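Local coordinates for tryptophan synthase alpha chain (Pyrococcus furiosus, PDB 2E09), which carries out the aldol cleavage of indoleglycerol phosphate to indole and glyceraldehyde 3-phosphate, as the alpha subunit of tryptophan synthase, at residues Ile152-Thr157 with Ile189-Val194; Thr21-Leu26 with Lys230-Thr235. The protein carries 1 engineered substitution. All coordinates share one frame; numbering follows the deposited sequence.

How the contacts relate
Both contacts lie in the outer layer of the eight-stranded parallel beta/alpha barrel. They sit on opposite sides of the chain's centre. Their own centres are about 32 Å apart, and their nearest atoms are about 19 Å apart, so they do not touch. Contact 2 joins helix 18-28, near the start of the chain, to the loop between helices 221-230 and 235-246, near its end. Contact 1 is nested inside that long loop of chain. It ties the end of helix 146-155 to the loop that leads into strand 194-197. Contact 2 thus brings early and late parts of the chain together in the helical layer, whereas contact 1 joins parts closer in sequence.

Contact 1: Ile152-Thr157 with Ile189-Val194; sequences IDDMTT and ICRNKV
The carboxylate of Asp153 takes up two successive backbone N-H groups of the loop 189-194. The N of Arg191 bonds to OD1 of Asp153 at 2.9 Å and nearly straight, at 172°, reaching the oxygen from above the carboxylate plane. OD2 of Asp153 accepts the N-H of Asn192 with its syn lone pair, at 3.0 Å. OD2 also accepts a bond from ND2 of Asn192, at 3.1 Å, so two donors of one residue grip it. This third bond comes from well out of the carboxylate plane, on the face opposite N of Arg191, with the amide turned 80° against the carboxylate. The same ND2 gives a hydrogen bond of 2.8 Å to O of Thr156, just past the helix end. The amide of Asn192 thereby joins the last turn of the helix to the loop. Asp153 has CG anti to its own N (chi1 -173°), which carries the carboxylate over to the loop. In the beta/alpha barrel this is where the chain leaves helix 146-155 and runs on to strand 159-163, beside the loop that enters the next strand, 194-197. Val160 of strand 159-163 lies against Asp153, Cys190 and Asn192. OG1 of Thr156 turns back to O of Ile152, at 2.7 Å, and so closes onto its own helix. A water bonds to OD1 of Asn192, at 2.8 Å, and more weakly to O of Thr157. CG2 of Thr156 packs against CG of Asn192, 3.4 Å away. On the face that N of Arg191 approaches, SG of Cys190 rests 3.8 Å from CB of Asp153.

Contact 2: Thr21-Leu26 with Lys230-Thr235; sequences TLNFLL and KGREAT
Helix 18-28 comes nearest to the loop 230-235 at Phe24 and Thr235, whose CA atoms lie 5.5 Å apart. Gly231 follows helix 221-230 with positive phi (70°) and turns the chain toward helix 235-246. The ring of Phe24 carries most of the contact and meets the loop with its edge. With CG of Phe24 anti to its carbonyl carbon (chi1 -53°), the ring reaches out to the loop. OG1 of Thr235 lies in the ring plane, 3.3 Å from CE1 of Phe24. Two backbone oxygens also meet this edge: O of Arg232 is 3.4 Å from CE1 of Phe24, and O of Gly231 is 3.4 Å from CZ of the same ring. The slightly positive ring hydrogens probably suit these three oxygens. Here the first helix of the beta/alpha barrel meets the link between its last two helices. Ile227 of helix 221-230 also touches Phe24, and CB of Ala234 adds an apolar contact, 4.2 Å from CE1 of Phe24. With an alanine here the ring is gone, and a gap beside Ala234 is likely to open, with the oxygens of Gly231, Arg232 and Thr235 losing their aromatic edge. CB of Asn23 lies 4.2 Å from OG1 of Thr235. The CD of Arg232 passes 4.4 Å from OD1 of Asn23, while NH1 of Arg232 forms a salt bridge with Asp17, just before helix 18-28.

Contact 1: Ile152-Thr157 with Ile189-Val194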
loop_
_atom_site.group_PDB
_atom_site.type_symbol
_atom_site.label_atom_id
_atom_site.label_comp_id
_atom_site.label_asym_id
_atom_site.label_seq_id
_atom_site.Cartn_x
_atom_site.Cartn_y
_atom_site.Cartn_z
ATOM N N ILE A 152 -14.479 6.807 8.457
ATOM C CA ILE A 152 -13.359 5.974 8.034
ATOM C C ILE A 152 -12.402 5.737 9.206
ATOM O O ILE A 152 -11.959 4.607 9.442
ATOM C CB ILE A 152 -12.608 6.648 6.851
ATOM C CG1 ILE A 152 -13.444 6.498 5.577
ATOM C CG2 ILE A 152 -11.227 6.046 6.667
ATOM C CD1 ILE A 152 -12.917 7.259 4.376
ATOM N N ASP A 153 -12.098 6.801 9.945
ATOM C CA ASP A 153 -11.196 6.692 11.083
ATOM C C ASP A 153 -11.742 5.758 12.166
ATOM O O ASP A 153 -10.980 5.032 12.802
ATOM C CB ASP A 153 -10.927 8.073 11.693
ATOM C CG ASP A 153 -9.860 8.026 12.766
ATOM O OD1 ASP A 153 -10.146 8.421 13.916
ATOM O OD2 ASP A 153 -8.732 7.584 12.448
ATOM N N ASP A 154 -13.057 5.773 12.362
ATOM C CA ASP A 154 -13.684 4.936 13.379
ATOM C C ASP A 154 -13.660 3.439 13.065
ATOM O O ASP A 154 -13.641 2.612 13.979
ATOM C CB ASP A 154 -15.125 5.389 13.630
ATOM C CG ASP A 154 -15.201 6.764 14.283
ATOM O OD1 ASP A 154 -14.362 7.062 15.162
ATOM O OD2 ASP A 154 -16.111 7.545 13.929
ATOM N N MET A 155 -13.662 3.093 11.780
ATOM C CA MET A 155 -13.627 1.692 11.367
ATOM C C MET A 155 -12.202 1.196 11.276
ATOM O O MET A 155 -11.941 0.000 11.389
ATOM C CB MET A 155 -14.239 1.505 9.987
ATOM C CG MET A 155 -15.733 1.499 9.909
ATOM S SD MET A 155 -16.150 0.863 8.277
ATOM C CE MET A 155 -15.540 2.228 7.245
ATOM N N THR A 156 -11.287 2.124 11.042
ATOM C CA THR A 156 -9.880 1.801 10.885
ATOM C C THR A 156 -9.152 1.323 12.142
ATOM O O THR A 156 -9.202 1.965 13.187
ATOM C CB THR A 156 -9.152 3.015 10.287
ATOM O OG1 THR A 156 -9.666 3.249 8.969
ATOM C CG2 THR A 156 -7.643 2.789 10.235
ATOM N N THR A 157 -8.471 0.185 12.024
ATOM C CA THR A 157 -7.707 -0.368 13.147
ATOM C C THR A 157 -6.207 -0.382 12.837
ATOM O O THR A 157 -5.384 -0.535 13.736
ATOM C CB THR A 157 -8.155 -1.814 13.496
ATOM O OG1 THR A 157 -7.972 -2.673 12.358
ATOM C CG2 THR A 157 -9.616 -1.823 13.917
ATOM N N ILE A 189 -8.824 15.170 11.990
ATOM C CA ILE A 189 -9.952 14.286 12.247
ATOM C C ILE A 189 -9.585 12.896 12.750
ATOM O O ILE A 189 -10.286 12.335 13.592
ATOM C CB ILE A 189 -10.796 14.090 10.962
ATOM C CG1 ILE A 189 -11.478 15.402 10.565
ATOM C CG2 ILE A 189 -11.821 12.983 11.176
ATOM C CD1 ILE A 189 -12.093 15.372 9.184
ATOM N N CYS A 190 -8.491 12.345 12.236
ATOM C CA CYS A 190 -8.087 10.984 12.581
ATOM C C CYS A 190 -7.274 10.733 13.855
ATOM O O CYS A 190 -6.308 11.435 14.161
ATOM C CB CYS A 190 -7.346 10.359 11.387
ATOM S SG CYS A 190 -8.323 10.221 9.845
ATOM N N ARG A 191 -7.684 9.706 14.588
ATOM C CA ARG A 191 -6.988 9.298 15.795
ATOM C C ARG A 191 -5.989 8.238 15.328
ATOM O O ARG A 191 -4.956 8.013 15.956
ATOM C CB ARG A 191 -7.992 8.735 16.803
ATOM C CG ARG A 191 -8.928 9.812 17.325
ATOM C CD ARG A 191 -10.179 9.270 17.997
ATOM N NE ARG A 191 -10.964 10.377 18.545
ATOM C CZ ARG A 191 -12.234 10.296 18.931
ATOM N NH1 ARG A 191 -12.898 9.151 18.837
ATOM N NH2 ARG A 191 -12.844 11.374 19.400
ATOM N N ASN A 192 -6.316 7.598 14.209
ATOM C CA ASN A 192 -5.452 6.595 13.594
ATOM C C ASN A 192 -4.318 7.346 12.903
ATOM O O ASN A 192 -4.507 8.485 12.468
ATOM C CB ASN A 192 -6.214 5.809 12.520
ATOM C CG ASN A 192 -6.935 4.596 13.069
ATOM O OD1 ASN A 192 -6.307 3.673 13.576
ATOM N ND2 ASN A 192 -8.254 4.587 12.958
ATOM N N LYS A 193 -3.148 6.725 12.792
ATOM C CA LYS A 193 -2.044 7.377 12.090
ATOM C C LYS A 193 -2.427 7.408 10.603
ATOM O O LYS A 193 -3.323 6.676 10.168
ATOM C CB LYS A 193 -0.743 6.577 12.252
ATOM C CG LYS A 193 -0.189 6.507 13.681
ATOM C CD LYS A 193 1.211 5.896 13.686
ATOM C CE LYS A 193 1.937 6.130 15.007
ATOM N NZ LYS A 193 3.401 5.865 14.878
ATOM N N VAL A 194 -1.770 8.254 9.820
ATOM C CA VAL A 194 -2.066 8.285 8.393
ATOM C C VAL A 194 -0.809 8.139 7.550
ATOM O O VAL A 194 0.290 8.548 7.941
ATOM C CB VAL A 194 -2.804 9.582 7.961
ATOM C CG1 VAL A 194 -4.053 9.768 8.799
ATOM C CG2 VAL A 194 -1.882 10.781 8.070
HETATM O O HOH W 1 -6.569 1.988 15.840
#

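Contact 2: Thr21-Leu26 with Lys230-Thr235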
loop_
_atom_site.group_PDB
_atom_site.type_symbol
_atom_site.label_atom_id
_atom_site.label_comp_id
_atom_site.label_asym_id
_atom_site.label_seq_id
_atom_site.Cartn_x
_atom_site.Cartn_y
_atom_site.Cartn_z
ATOM N N THR A 21 9.645 -9.983 -6.947
ATOM C CA THR A 21 8.962 -9.225 -5.904
ATOM C C THR A 21 9.663 -9.470 -4.569
ATOM O O THR A 21 10.006 -8.525 -3.855
ATOM C CB THR A 21 7.484 -9.635 -5.772
ATOM O OG1 THR A 21 6.786 -9.354 -6.994
ATOM C CG2 THR A 21 6.827 -8.859 -4.646
ATOM N N LEU A 22 9.884 -10.745 -4.252
ATOM C CA LEU A 22 10.555 -11.136 -3.017
ATOM C C LEU A 22 11.941 -10.495 -2.930
ATOM O O LEU A 22 12.320 -9.974 -1.885
ATOM C CB LEU A 22 10.678 -12.665 -2.944
ATOM C CG LEU A 22 11.444 -13.284 -1.769
ATOM C CD1 LEU A 22 10.791 -12.903 -0.447
ATOM C CD2 LEU A 22 11.456 -14.796 -1.929
ATOM N N ASN A 23 12.691 -10.539 -4.030
ATOM C CA ASN A 23 14.031 -9.956 -4.065
ATOM C C ASN A 23 13.970 -8.471 -3.729
ATOM O O ASN A 23 14.790 -7.974 -2.963
ATOM C CB ASN A 23 14.664 -10.115 -5.451
ATOM C CG ASN A 23 15.143 -11.529 -5.733
ATOM O OD1 ASN A 23 15.580 -11.822 -6.843
ATOM N ND2 ASN A 23 15.074 -12.406 -4.732
ATOM N N PHE A 24 12.999 -7.765 -4.307
ATOM C CA PHE A 24 12.851 -6.328 -4.072
ATOM C C PHE A 24 12.506 -6.032 -2.618
ATOM O O PHE A 24 13.072 -5.129 -2.008
ATOM C CB PHE A 24 11.766 -5.732 -4.983
ATOM C CG PHE A 24 11.957 -6.032 -6.454
ATOM C CD1 PHE A 24 13.238 -6.160 -7.002
ATOM C CD2 PHE A 24 10.853 -6.179 -7.292
ATOM C CE1 PHE A 24 13.409 -6.431 -8.361
ATOM C CE2 PHE A 24 11.012 -6.447 -8.650
ATOM C CZ PHE A 24 12.290 -6.576 -9.187
ATOM N N LEU A 25 11.565 -6.793 -2.072
ATOM C CA LEU A 25 11.145 -6.624 -0.690
ATOM C C LEU A 25 12.323 -6.787 0.270
ATOM O O LEU A 25 12.500 -5.996 1.205
ATOM C CB LEU A 25 10.072 -7.657 -0.342
ATOM C CG LEU A 25 8.690 -7.511 -0.971
ATOM C CD1 LEU A 25 7.858 -8.711 -0.611
ATOM C CD2 LEU A 25 8.026 -6.243 -0.468
ATOM N N LEU A 26 13.125 -7.825 0.040
ATOM C CA LEU A 26 14.270 -8.096 0.897
ATOM C C LEU A 26 15.326 -7.003 0.813
ATOM O O LEU A 26 15.970 -6.683 1.812
ATOM C CB LEU A 26 14.876 -9.453 0.544
ATOM C CG LEU A 26 13.966 -10.636 0.881
ATOM C CD1 LEU A 26 14.586 -11.940 0.395
ATOM C CD2 LEU A 26 13.733 -10.675 2.391
ATOM N N LYS A 230 13.352 -2.019 -15.621
ATOM C CA LYS A 230 14.454 -2.923 -15.306
ATOM C C LYS A 230 14.073 -4.394 -15.186
ATOM O O LYS A 230 14.914 -5.269 -15.388
ATOM C CB LYS A 230 15.128 -2.501 -14.001
ATOM C CG LYS A 230 15.589 -1.045 -13.931
ATOM C CD LYS A 230 16.745 -0.744 -14.865
ATOM C CE LYS A 230 17.330 0.630 -14.534
ATOM N NZ LYS A 230 18.434 1.041 -15.447
ATOM N N GLY A 231 12.816 -4.671 -14.855
ATOM C CA GLY A 231 12.393 -6.048 -14.699
ATOM C C GLY A 231 13.015 -6.646 -13.450
ATOM O O GLY A 231 13.086 -5.994 -12.414
ATOM N N ARG A 232 13.485 -7.882 -13.544
ATOM C CA ARG A 232 14.088 -8.542 -12.392
ATOM C C ARG A 232 15.289 -7.803 -11.804
ATOM O O ARG A 232 15.523 -7.863 -10.600
ATOM C CB ARG A 232 14.533 -9.946 -12.772
ATOM C CG ARG A 232 15.225 -10.691 -11.641
ATOM C CD ARG A 232 14.313 -11.743 -11.075
ATOM N NE ARG A 232 14.948 -13.044 -11.141
ATOM C CZ ARG A 232 14.300 -14.196 -11.048
ATOM N NH1 ARG A 232 12.983 -14.207 -10.886
ATOM N NH2 ARG A 232 14.981 -15.332 -11.123
ATOM N N GLU A 233 16.040 -7.117 -12.664
ATOM C CA GLU A 233 17.253 -6.398 -12.271
ATOM C C GLU A 233 17.062 -4.997 -11.703
ATOM O O GLU A 233 18.025 -4.239 -11.591
ATOM C CB GLU A 233 18.210 -6.322 -13.470
ATOM C CG GLU A 233 18.396 -7.664 -14.168
ATOM C CD GLU A 233 18.897 -8.725 -13.224
ATOM O OE1 GLU A 233 18.680 -9.924 -13.489
ATOM O OE2 GLU A 233 19.520 -8.357 -12.207
ATOM N N ALA A 234 15.839 -4.649 -11.325
ATOM C CA ALA A 234 15.581 -3.324 -10.782
ATOM C C ALA A 234 16.125 -3.173 -9.369
ATOM O O ALA A 234 16.383 -2.059 -8.904
ATOM C CB ALA A 234 14.084 -3.044 -10.794
ATOM N N THR A 235 16.307 -4.305 -8.697
ATOM C CA THR A 235 16.766 -4.339 -7.310
ATOM C C THR A 235 17.708 -3.232 -6.839
ATOM O O THR A 235 17.340 -2.442 -5.972
ATOM C CB THR A 235 17.423 -5.699 -6.968
ATOM O OG1 THR A 235 16.501 -6.765 -7.244
ATOM C CG2 THR A 235 17.811 -5.737 -5.485
#